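Local atomic coordinates of AP endonuclease, family 2 (Brucella melitensis biovar Abortus, PDB entry 3NGF), a protein that probably interconverts hydroxypyruvate and tartronate semialdehyde as a manganese-binding hydroxypyruvate isomerase with a TIM-barrel fold, although it is named as an AP endonuclease. Residues T18-E22 with Y248-T254; Q64-M69 with L105-H111; M113-E118 with M157-I162; L196-I200 with Y230-L235. One frame throughout, in Å; residues are numbered along the deposited sequence.

How the contacts relate
All four contacts belong to one TIM barrel, whose manganese is held by E150, D185, Q211 and E247. Contact 1 joins the loops after the first and last strands, and T18 lies about 8 Å from the metal, measured from its side chain. Contact 2 pairs two barrel strands and brings the H111 side chain to about 6 Å from the manganese. Contact 3 joins the loops that follow strands 109-111 and 146-149. It touches contact 2, where N68 ND2 meets M113 SD at 3.7 Å. Contact 4 packs two outer helices, its centre about 24 to 26 Å from the other centres. Along the chain, contacts 2, 3 and 4 follow in series inside the loop closed by contact 1.

Contact 1 (T18-E22 with Y248-T254); sequences TMFNE and YNPRGKT
T254 meets F20 and E22 in the loops that follow the first and last strands of the TIM barrel. Residues 18-22 follow strand 11-15, and residues 248-254 follow strand 243-246, so the contact joins loops from the two strands that meet where the barrel closes. T254 has the largest share of the buried surface. Its OG1 accepts from the backbone N of F20 at 2.8 Å and donates to OE1 of E22 at 2.7 Å. E22 OE1 receives the hydroxyl on its syn lone pair. The other oxygen, E22 OE2, accepts from T254 N at 2.9 Å, with the donor above the carboxylate plane. One carboxylate thus holds both the hydroxyl and the backbone N-H of the same threonine. The E22 chain bends at chi2 (84°), which turns its carboxylate back to T254. The methyl CG2 of T254 sits over the centre of the F20 ring in a CH-pi contact, 3.6 Å from the centroid. The F20 ring also packs on R28, L31 and A32 of helix 25-34.

M19 packs on Y248. Its SD lies over one face of the Y248 ring, offset toward the rim, 4.3 Å from the centroid; this is a Met-aromatic contact. A bend at chi3 (61°) carries CE on to Y248 OH and T254 CG2. Y248 OH is hydrogen-bonded to W260 NE1. T18 lies nearer the metal site, with its side chain close to that of E247. A water links T18 O to N249 OD1. T18 OG1 donates to Y248 O at 2.8 Å, from above the carbonyl plane.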
# COMPACT_ATOMS: atom_id res chain seq x y z
N THR A 18 -5.26 -6.90 -7.69
CA THR A 18 -5.22 -6.42 -9.10
C THR A 18 -4.65 -7.44 -10.10
O THR A 18 -4.99 -7.39 -11.30
CB THR A 18 -4.47 -5.09 -9.23
OG1 THR A 18 -3.07 -5.26 -8.97
CG2 THR A 18 -5.09 -3.98 -8.31
N MET A 19 -3.78 -8.32 -9.63
CA MET A 19 -3.15 -9.36 -10.48
C MET A 19 -3.78 -10.71 -10.26
O MET A 19 -4.37 -10.96 -9.22
CB MET A 19 -1.65 -9.47 -10.23
CG MET A 19 -0.85 -8.19 -10.48
SD MET A 19 0.87 -8.27 -10.03
CE MET A 19 1.45 -9.60 -11.12
N PHE A 20 -3.60 -11.59 -11.25
CA PHE A 20 -4.10 -12.95 -11.21
C PHE A 20 -5.62 -13.06 -11.06
O PHE A 20 -6.14 -14.07 -10.56
CB PHE A 20 -3.38 -13.74 -10.10
CG PHE A 20 -1.91 -13.84 -10.30
CD1 PHE A 20 -1.39 -14.67 -11.26
CD2 PHE A 20 -1.04 -13.07 -9.55
CE1 PHE A 20 -0.03 -14.76 -11.46
CE2 PHE A 20 0.31 -13.14 -9.73
CZ PHE A 20 0.82 -14.00 -10.69
N ASN A 21 -6.35 -12.06 -11.58
CA ASN A 21 -7.82 -12.04 -11.47
C ASN A 21 -8.49 -13.02 -12.42
O ASN A 21 -9.72 -13.14 -12.46
CB ASN A 21 -8.38 -10.63 -11.70
CG ASN A 21 -8.20 -9.71 -10.52
OD1 ASN A 21 -7.31 -9.87 -9.65
ND2 ASN A 21 -9.07 -8.70 -10.47
N GLU A 22 -7.68 -13.76 -13.18
CA GLU A 22 -8.16 -14.86 -13.99
C GLU A 22 -8.71 -15.99 -13.12
O GLU A 22 -9.49 -16.82 -13.61
CB GLU A 22 -7.04 -15.41 -14.89
CG GLU A 22 -6.57 -14.45 -16.00
CD GLU A 22 -5.51 -13.39 -15.58
OE1 GLU A 22 -4.90 -13.45 -14.50
OE2 GLU A 22 -5.26 -12.47 -16.38
N TYR A 248 -0.78 -3.14 -10.31
CA TYR A 248 -1.15 -2.77 -11.65
C TYR A 248 -2.20 -3.72 -12.17
O TYR A 248 -2.36 -4.85 -11.67
CB TYR A 248 0.09 -2.73 -12.57
CG TYR A 248 0.80 -4.06 -12.85
CD1 TYR A 248 0.23 -5.02 -13.67
CD2 TYR A 248 2.05 -4.33 -12.30
CE1 TYR A 248 0.89 -6.22 -13.96
CE2 TYR A 248 2.72 -5.54 -12.58
CZ TYR A 248 2.14 -6.47 -13.42
OH TYR A 248 2.81 -7.64 -13.72
N ASN A 249 -2.90 -3.25 -13.18
CA ASN A 249 -3.89 -4.06 -13.88
C ASN A 249 -3.25 -4.65 -15.12
O ASN A 249 -2.90 -3.91 -16.04
CB ASN A 249 -5.08 -3.20 -14.27
CG ASN A 249 -5.66 -2.47 -13.10
OD1 ASN A 249 -5.95 -3.07 -12.04
ND2 ASN A 249 -5.90 -1.17 -13.28
N PRO A 250 -3.09 -5.98 -15.16
CA PRO A 250 -2.37 -6.52 -16.32
C PRO A 250 -3.04 -6.15 -17.65
O PRO A 250 -4.28 -6.13 -17.72
CB PRO A 250 -2.40 -8.03 -16.06
CG PRO A 250 -2.51 -8.15 -14.55
CD PRO A 250 -3.42 -7.03 -14.17
N ARG A 251 -2.24 -5.85 -18.67
CA ARG A 251 -2.77 -5.61 -20.03
C ARG A 251 -3.70 -6.72 -20.50
O ARG A 251 -4.78 -6.47 -21.04
CB ARG A 251 -1.63 -5.50 -21.04
CG ARG A 251 -0.96 -4.16 -21.12
CD ARG A 251 0.10 -4.18 -22.24
NE ARG A 251 1.17 -5.12 -21.93
CZ ARG A 251 2.28 -4.83 -21.25
NH1 ARG A 251 2.52 -3.60 -20.82
NH2 ARG A 251 3.17 -5.79 -20.99
N GLY A 252 -3.24 -7.95 -20.34
CA GLY A 252 -4.01 -9.12 -20.73
C GLY A 252 -3.93 -10.16 -19.63
O GLY A 252 -4.21 -9.86 -18.47
N LYS A 253 -3.57 -11.38 -20.00
CA LYS A 253 -3.37 -12.45 -19.03
C LYS A 253 -2.20 -12.08 -18.13
O LYS A 253 -1.15 -11.68 -18.62
CB LYS A 253 -3.07 -13.76 -19.74
CG LYS A 253 -2.83 -14.95 -18.81
CD LYS A 253 -2.58 -16.22 -19.62
CE LYS A 253 -2.42 -17.44 -18.72
NZ LYS A 253 -3.63 -17.60 -17.86
N THR A 254 -2.35 -12.27 -16.81
CA THR A 254 -1.32 -11.84 -15.87
C THR A 254 0.07 -12.39 -16.24
O THR A 254 1.03 -11.61 -16.34
CB THR A 254 -1.66 -12.25 -14.41
OG1 THR A 254 -2.91 -11.66 -14.01
CG2 THR A 254 -0.59 -11.79 -13.46
O HOH W 1 -5.49 -9.66 -12.83
O HOH W 2 -6.89 -5.78 -12.38

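Contact 2 (Q64-M69 with L105-H111); sequences QVLFNM and LDCRTLH
Neighbouring parallel strands of the barrel wall meet here, with N68 paired to H111. H111 N donates to F67 O at 3.0 Å, and M69 N donates to H111 O at 2.9 Å. Both bonds join H111 to segment 64-69, as parallel pairing requires. F67 N and T109 O are buried here with no partner in the model. The N68 and H111 side chains run side by side, amide and ring planes 82° apart. N68 OD1 approaches the edge of the imidazole and takes a weak bond from H111 ND1 at 3.2 Å. H111 touches the metal ligand E150, so it is second-shell; N68 lies behind it. The strands are successive in the TIM barrel and joined through helix 88-104, a beta-alpha-beta crossover. F67 and L110 point to the helix side of the wall. L110 CD2 lies over one face of the F67 ring, 3.6 Å from its centroid, in a CH-pi contact. C107 SG meets this ring obliquely. The F67 CG sits between backbone N and carbonyl carbon (chi1 60°), which carries the ring alongside L110. Toward Q64 the segments part and waters bridge them, Q64 O to R108 N and V65 O to T109 OG1.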
# COMPACT_ATOMS: atom_id res chain seq x y z
N GLN A 64 3.52 -11.99 3.59
CA GLN A 64 2.49 -10.97 3.48
C GLN A 64 3.15 -9.61 3.73
O GLN A 64 3.61 -9.34 4.85
CB GLN A 64 1.37 -11.18 4.50
CG GLN A 64 0.19 -10.20 4.30
CD GLN A 64 -0.60 -10.46 3.03
OE1 GLN A 64 -0.89 -11.61 2.71
NE2 GLN A 64 -1.02 -9.39 2.31
N VAL A 65 3.24 -8.79 2.69
CA VAL A 65 4.01 -7.54 2.77
C VAL A 65 3.17 -6.36 3.24
O VAL A 65 3.69 -5.47 3.94
CB VAL A 65 4.64 -7.25 1.40
CG1 VAL A 65 5.27 -5.89 1.35
CG2 VAL A 65 5.65 -8.41 1.05
N LEU A 66 1.89 -6.36 2.89
CA LEU A 66 1.03 -5.20 3.12
C LEU A 66 -0.43 -5.60 2.98
O LEU A 66 -0.76 -6.45 2.15
CB LEU A 66 1.35 -4.09 2.10
CG LEU A 66 0.44 -2.83 2.16
CD1 LEU A 66 0.92 -1.94 3.26
CD2 LEU A 66 0.40 -2.09 0.81
N PHE A 67 -1.30 -4.99 3.78
CA PHE A 67 -2.72 -4.87 3.44
C PHE A 67 -3.31 -3.66 4.16
O PHE A 67 -2.61 -2.93 4.89
CB PHE A 67 -3.52 -6.16 3.69
CG PHE A 67 -3.50 -6.65 5.12
CD1 PHE A 67 -4.51 -6.23 6.01
CD2 PHE A 67 -2.48 -7.48 5.58
CE1 PHE A 67 -4.51 -6.67 7.35
CE2 PHE A 67 -2.48 -7.93 6.87
CZ PHE A 67 -3.48 -7.54 7.77
N ASN A 68 -4.56 -3.36 3.84
CA ASN A 68 -5.21 -2.15 4.38
C ASN A 68 -6.06 -2.46 5.58
O ASN A 68 -6.67 -3.54 5.68
CB ASN A 68 -6.11 -1.50 3.34
CG ASN A 68 -5.39 -1.04 2.12
OD1 ASN A 68 -4.19 -1.19 1.99
ND2 ASN A 68 -6.15 -0.45 1.17
N MET A 69 -6.18 -1.49 6.48
CA MET A 69 -7.18 -1.55 7.53
C MET A 69 -8.60 -1.46 6.92
O MET A 69 -8.76 -1.00 5.79
CB MET A 69 -6.94 -0.42 8.54
CG MET A 69 -5.54 -0.44 9.16
SD MET A 69 -5.43 0.74 10.49
CE MET A 69 -3.83 0.30 11.22
N LEU A 105 -1.08 -13.28 9.86
CA LEU A 105 -0.33 -13.33 8.62
C LEU A 105 1.14 -12.91 8.75
O LEU A 105 1.86 -12.85 7.74
CB LEU A 105 -1.01 -12.42 7.58
CG LEU A 105 -2.51 -12.63 7.33
CD1 LEU A 105 -2.97 -11.81 6.12
CD2 LEU A 105 -2.88 -14.07 7.19
N ASP A 106 1.60 -12.67 9.99
CA ASP A 106 2.93 -12.12 10.29
C ASP A 106 3.27 -10.92 9.37
O ASP A 106 4.38 -10.84 8.80
CB ASP A 106 3.97 -13.23 10.17
CG ASP A 106 5.36 -12.82 10.68
OD1 ASP A 106 5.47 -11.94 11.55
OD2 ASP A 106 6.36 -13.42 10.20
N CYS A 107 2.32 -10.00 9.24
CA CYS A 107 2.48 -8.82 8.38
C CYS A 107 2.91 -7.67 9.26
O CYS A 107 2.31 -7.44 10.33
CB CYS A 107 1.18 -8.48 7.68
SG CYS A 107 1.30 -7.10 6.51
N ARG A 108 3.96 -6.98 8.82
CA ARG A 108 4.63 -5.92 9.56
C ARG A 108 4.21 -4.50 9.15
O ARG A 108 4.66 -3.52 9.75
CB ARG A 108 6.15 -6.07 9.37
CG ARG A 108 6.70 -7.49 9.63
CD ARG A 108 6.39 -7.92 11.05
NE ARG A 108 6.83 -9.29 11.36
CZ ARG A 108 8.10 -9.65 11.55
NH1 ARG A 108 9.09 -8.77 11.46
NH2 ARG A 108 8.38 -10.91 11.86
N THR A 109 3.34 -4.38 8.14
CA THR A 109 3.02 -3.07 7.53
C THR A 109 1.54 -3.01 7.14
O THR A 109 1.05 -3.90 6.46
CB THR A 109 3.91 -2.79 6.29
OG1 THR A 109 5.27 -3.09 6.60
CG2 THR A 109 3.77 -1.34 5.84
N LEU A 110 0.84 -1.96 7.58
CA LEU A 110 -0.58 -1.79 7.33
C LEU A 110 -0.83 -0.39 6.81
O LEU A 110 -0.25 0.57 7.35
CB LEU A 110 -1.40 -1.98 8.60
CG LEU A 110 -1.32 -3.36 9.24
CD1 LEU A 110 -1.97 -3.33 10.64
CD2 LEU A 110 -2.04 -4.35 8.33
N HIS A 111 -1.67 -0.27 5.79
CA HIS A 111 -2.10 1.01 5.26
C HIS A 111 -3.44 1.42 5.89
O HIS A 111 -4.44 0.71 5.76
CB HIS A 111 -2.18 0.93 3.73
CG HIS A 111 -2.85 2.09 3.06
ND1 HIS A 111 -3.46 1.97 1.83
CD2 HIS A 111 -2.99 3.38 3.43
CE1 HIS A 111 -3.93 3.15 1.47
NE2 HIS A 111 -3.67 4.02 2.42
O HOH W 3 4.06 -13.21 6.18
O HOH W 4 5.41 -8.01 6.42
O HOH W 5 6.02 -5.50 5.42

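Contact 3 (M113-E118 with M157-I162); sequences MSGITE and MPGYFI
The two loops are joined by a single backbone bridge at I116 and Y160, with a type II turn running from M157 to Y160. They follow strands 109-111 and 146-149 of the TIM barrel and lie beside each other at the C-terminal end of the barrel. F161 N donates to G115 O at 3.1 Å, and T117 N donates to G159 O at 3.0 Å. Both donors lie nearly along the C=O axis. E118 N adds a weak bond to G159 O, so that oxygen faces two N-H groups. G159 has positive phi, and its CA packs against E118 CB.

Y160 buries the most surface. Its CG is anti to the backbone N (chi1 -161°), which lays the ring along the 113-116 backbone, and G115 O approaches CD1. I116 CD1 reaches the edge of this ring, 4.1 Å from Y160 CD1, and also touches M157 CG. F161 turns to the other side and packs between S114 and T117. S114 OG approaches its CD2 obliquely at 3.5 Å, while T117 OG1 comes to the ring edge, near its plane. The ring also meets that of F129 on helix 122-140. M113 crosses Y160 at about a right angle near its hydroxyl. The Y160 OH accepts from S114 N at 2.9 Å in an almost straight bond, 174° at the hydrogen.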
# COMPACT_ATOMS: atom_id res chain seq x y z
N MET A 113 -6.34 3.91 5.51
CA MET A 113 -6.96 4.83 4.56
C MET A 113 -7.62 6.02 5.28
O MET A 113 -8.11 5.89 6.41
CB MET A 113 -7.98 4.09 3.69
CG MET A 113 -7.36 2.94 2.85
SD MET A 113 -8.53 2.40 1.60
CE MET A 113 -8.48 3.74 0.42
N SER A 114 -7.63 7.17 4.62
CA SER A 114 -8.02 8.43 5.25
C SER A 114 -9.46 8.88 4.98
O SER A 114 -10.05 9.58 5.81
CB SER A 114 -7.05 9.56 4.89
OG SER A 114 -5.84 9.46 5.62
N GLY A 115 -10.00 8.54 3.81
CA GLY A 115 -11.37 8.89 3.46
C GLY A 115 -11.42 10.00 2.43
O GLY A 115 -10.42 10.70 2.19
N ILE A 116 -12.60 10.15 1.83
CA ILE A 116 -12.95 11.30 1.01
C ILE A 116 -13.35 12.44 1.97
O ILE A 116 -14.38 12.32 2.67
CB ILE A 116 -14.15 10.98 0.07
CG1 ILE A 116 -13.86 9.77 -0.82
CG2 ILE A 116 -14.55 12.20 -0.77
CD1 ILE A 116 -12.63 9.90 -1.66
N THR A 117 -12.56 13.51 1.98
CA THR A 117 -12.74 14.64 2.91
C THR A 117 -13.13 15.97 2.24
O THR A 117 -13.21 17.01 2.91
CB THR A 117 -11.45 14.85 3.71
OG1 THR A 117 -10.35 15.06 2.81
CG2 THR A 117 -11.20 13.64 4.60
N GLU A 118 -13.37 15.94 0.93
CA GLU A 118 -13.85 17.11 0.20
C GLU A 118 -15.13 17.62 0.85
O GLU A 118 -16.02 16.83 1.16
CB GLU A 118 -14.12 16.75 -1.26
CG GLU A 118 -14.75 17.88 -2.08
CD GLU A 118 -13.82 19.07 -2.24
OE1 GLU A 118 -12.71 19.04 -1.67
OE2 GLU A 118 -14.20 20.04 -2.93
N MET A 157 -9.02 9.08 -7.56
CA MET A 157 -9.72 9.21 -6.27
C MET A 157 -10.05 10.67 -5.96
O MET A 157 -9.50 11.26 -5.03
CB MET A 157 -8.89 8.59 -5.14
CG MET A 157 -9.73 8.09 -3.94
SD MET A 157 -10.84 6.70 -4.32
CE MET A 157 -9.67 5.33 -4.34
N PRO A 158 -10.96 11.28 -6.76
CA PRO A 158 -11.27 12.69 -6.50
C PRO A 158 -11.81 12.90 -5.09
O PRO A 158 -12.62 12.12 -4.63
CB PRO A 158 -12.33 13.04 -7.56
CG PRO A 158 -12.73 11.77 -8.20
CD PRO A 158 -11.74 10.70 -7.85
N GLY A 159 -11.34 13.95 -4.43
CA GLY A 159 -11.81 14.30 -3.09
C GLY A 159 -11.12 13.56 -1.96
O GLY A 159 -11.42 13.81 -0.79
N TYR A 160 -10.17 12.69 -2.30
CA TYR A 160 -9.39 12.00 -1.27
C TYR A 160 -8.56 12.98 -0.42
O TYR A 160 -8.05 14.00 -0.92
CB TYR A 160 -8.47 10.93 -1.89
CG TYR A 160 -8.00 9.92 -0.90
CD1 TYR A 160 -8.89 9.02 -0.33
CD2 TYR A 160 -6.65 9.84 -0.52
CE1 TYR A 160 -8.45 8.07 0.62
CE2 TYR A 160 -6.21 8.91 0.43
CZ TYR A 160 -7.11 8.03 0.98
OH TYR A 160 -6.68 7.11 1.93
N PHE A 161 -8.44 12.65 0.85
CA PHE A 161 -7.75 13.48 1.84
C PHE A 161 -6.33 13.88 1.47
O PHE A 161 -5.98 15.03 1.63
CB PHE A 161 -7.71 12.74 3.18
CG PHE A 161 -6.93 13.45 4.25
CD1 PHE A 161 -7.36 14.69 4.76
CD2 PHE A 161 -5.78 12.86 4.77
CE1 PHE A 161 -6.62 15.33 5.76
CE2 PHE A 161 -5.05 13.48 5.77
CZ PHE A 161 -5.47 14.72 6.27
N ILE A 162 -5.53 12.93 0.99
CA ILE A 162 -4.09 13.16 0.80
C ILE A 162 -3.64 12.65 -0.57
O ILE A 162 -3.83 11.48 -0.93
CB ILE A 162 -3.25 12.53 1.97
CG1 ILE A 162 -1.75 12.75 1.78
CG2 ILE A 162 -3.57 11.05 2.14
CD1 ILE A 162 -1.34 14.17 1.77

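Contact 4 (L196-I200 with Y230-L235); sequences LTRLI and YLFSVL
I200 and V234 lie at the heart of an apolar seam between two outer helices of the TIM barrel. Helix 196-202 precedes strand 207-212 and helix 228-237 follows it. The segments run nearly parallel, their axes 17° apart and 10.3 Å at closest approach. The seam is made of methyl contacts. I200 CG2 meets V234 CG1 at 3.9 Å and L235 CD2 at 4.2 Å. The I200 CG2 branch is anti to the backbone N, and CG1 lies beside that N (chi1 -68°); this turns CG2 to V234 and L235 and carries CD1 toward L231 and V234. L196 crosses L231, with the two CD1 atoms 4.1 Å apart. The methyl T197 CG2 packs on V234 CG2 at 4.0 Å. Inward, I200 and L235 both touch F207 on strand 207-212, so both helices rest on that strand.

At the exposed margin a hydroxyl meets a ring edge. The other branch of T197 faces the exposed Y230, whose side chain crosses it at about a right angle. T197 OG1 comes in at the ring edge, close to the plane, 3.2 Å from Y230 CE2.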
# COMPACT_ATOMS: atom_id res chain seq x y z
N LEU A 196 10.59 12.43 -9.80
CA LEU A 196 10.59 11.26 -8.93
C LEU A 196 11.95 10.90 -8.34
O LEU A 196 12.01 10.48 -7.19
CB LEU A 196 10.01 10.05 -9.65
CG LEU A 196 8.59 10.16 -10.20
CD1 LEU A 196 8.19 8.83 -10.85
CD2 LEU A 196 7.54 10.59 -9.17
N THR A 197 13.03 11.07 -9.09
CA THR A 197 14.37 10.75 -8.58
C THR A 197 14.72 11.62 -7.38
O THR A 197 15.09 11.12 -6.30
CB THR A 197 15.44 10.86 -9.65
OG1 THR A 197 15.12 9.96 -10.70
CG2 THR A 197 16.83 10.51 -9.08
N ARG A 198 14.53 12.92 -7.57
CA ARG A 198 14.80 13.89 -6.50
C ARG A 198 13.78 13.80 -5.37
O ARG A 198 14.14 14.00 -4.20
CB ARG A 198 14.89 15.30 -7.11
CG ARG A 198 16.09 15.45 -8.04
CD ARG A 198 17.42 15.40 -7.31
NE ARG A 198 18.50 15.71 -8.24
CZ ARG A 198 19.35 14.84 -8.78
NH1 ARG A 198 19.33 13.56 -8.44
NH2 ARG A 198 20.25 15.28 -9.65
N LEU A 199 12.56 13.38 -5.69
CA LEU A 199 11.55 13.16 -4.66
C LEU A 199 11.94 11.98 -3.74
O LEU A 199 11.89 12.10 -2.51
CB LEU A 199 10.21 12.85 -5.29
CG LEU A 199 9.00 12.70 -4.40
CD1 LEU A 199 8.74 13.97 -3.61
CD2 LEU A 199 7.73 12.30 -5.24
N ILE A 200 12.31 10.86 -4.37
CA ILE A 200 12.77 9.66 -3.64
C ILE A 200 13.93 10.00 -2.74
O ILE A 200 13.94 9.59 -1.56
CB ILE A 200 13.16 8.49 -4.60
CG1 ILE A 200 11.90 7.96 -5.31
CG2 ILE A 200 13.88 7.38 -3.83
CD1 ILE A 200 12.16 6.96 -6.46
N TYR A 230 15.33 2.27 -14.28
CA TYR A 230 16.11 3.36 -13.70
C TYR A 230 15.66 3.63 -12.28
O TYR A 230 16.49 3.82 -11.38
CB TYR A 230 15.97 4.64 -14.51
CG TYR A 230 16.69 5.81 -13.86
CD1 TYR A 230 18.06 5.90 -13.92
CD2 TYR A 230 15.99 6.79 -13.15
CE1 TYR A 230 18.72 6.95 -13.34
CE2 TYR A 230 16.66 7.85 -12.56
CZ TYR A 230 18.01 7.92 -12.65
OH TYR A 230 18.72 8.97 -12.08
N LEU A 231 14.34 3.67 -12.09
CA LEU A 231 13.77 3.98 -10.79
C LEU A 231 14.13 2.87 -9.78
O LEU A 231 14.40 3.15 -8.62
CB LEU A 231 12.25 4.18 -10.90
CG LEU A 231 11.81 5.48 -11.59
CD1 LEU A 231 10.30 5.44 -11.87
CD2 LEU A 231 12.16 6.71 -10.76
N PHE A 232 14.15 1.61 -10.22
CA PHE A 232 14.64 0.52 -9.35
C PHE A 232 16.07 0.79 -8.90
O PHE A 232 16.42 0.51 -7.74
CB PHE A 232 14.60 -0.86 -10.03
CG PHE A 232 13.23 -1.29 -10.51
CD1 PHE A 232 12.06 -0.77 -9.97
CD2 PHE A 232 13.13 -2.23 -11.51
CE1 PHE A 232 10.84 -1.16 -10.44
CE2 PHE A 232 11.90 -2.63 -11.99
CZ PHE A 232 10.76 -2.10 -11.45
N SER A 233 16.89 1.36 -9.78
CA SER A 233 18.30 1.61 -9.46
C SER A 233 18.39 2.76 -8.46
O SER A 233 19.28 2.75 -7.59
CB SER A 233 19.15 1.88 -10.72
OG SER A 233 18.93 3.18 -11.24
N VAL A 234 17.43 3.69 -8.52
CA VAL A 234 17.37 4.81 -7.57
C VAL A 234 17.04 4.27 -6.17
O VAL A 234 17.68 4.65 -5.18
CB VAL A 234 16.34 5.90 -8.01
CG1 VAL A 234 16.22 7.01 -6.97
CG2 VAL A 234 16.72 6.51 -9.41
N LEU A 235 16.05 3.38 -6.09
CA LEU A 235 15.64 2.81 -4.81
C LEU A 235 16.83 2.13 -4.16
O LEU A 235 17.05 2.25 -2.94
CB LEU A 235 14.49 1.81 -5.00
CG LEU A 235 13.16 2.48 -5.36
CD1 LEU A 235 12.08 1.45 -5.71
CD2 LEU A 235 12.67 3.39 -4.21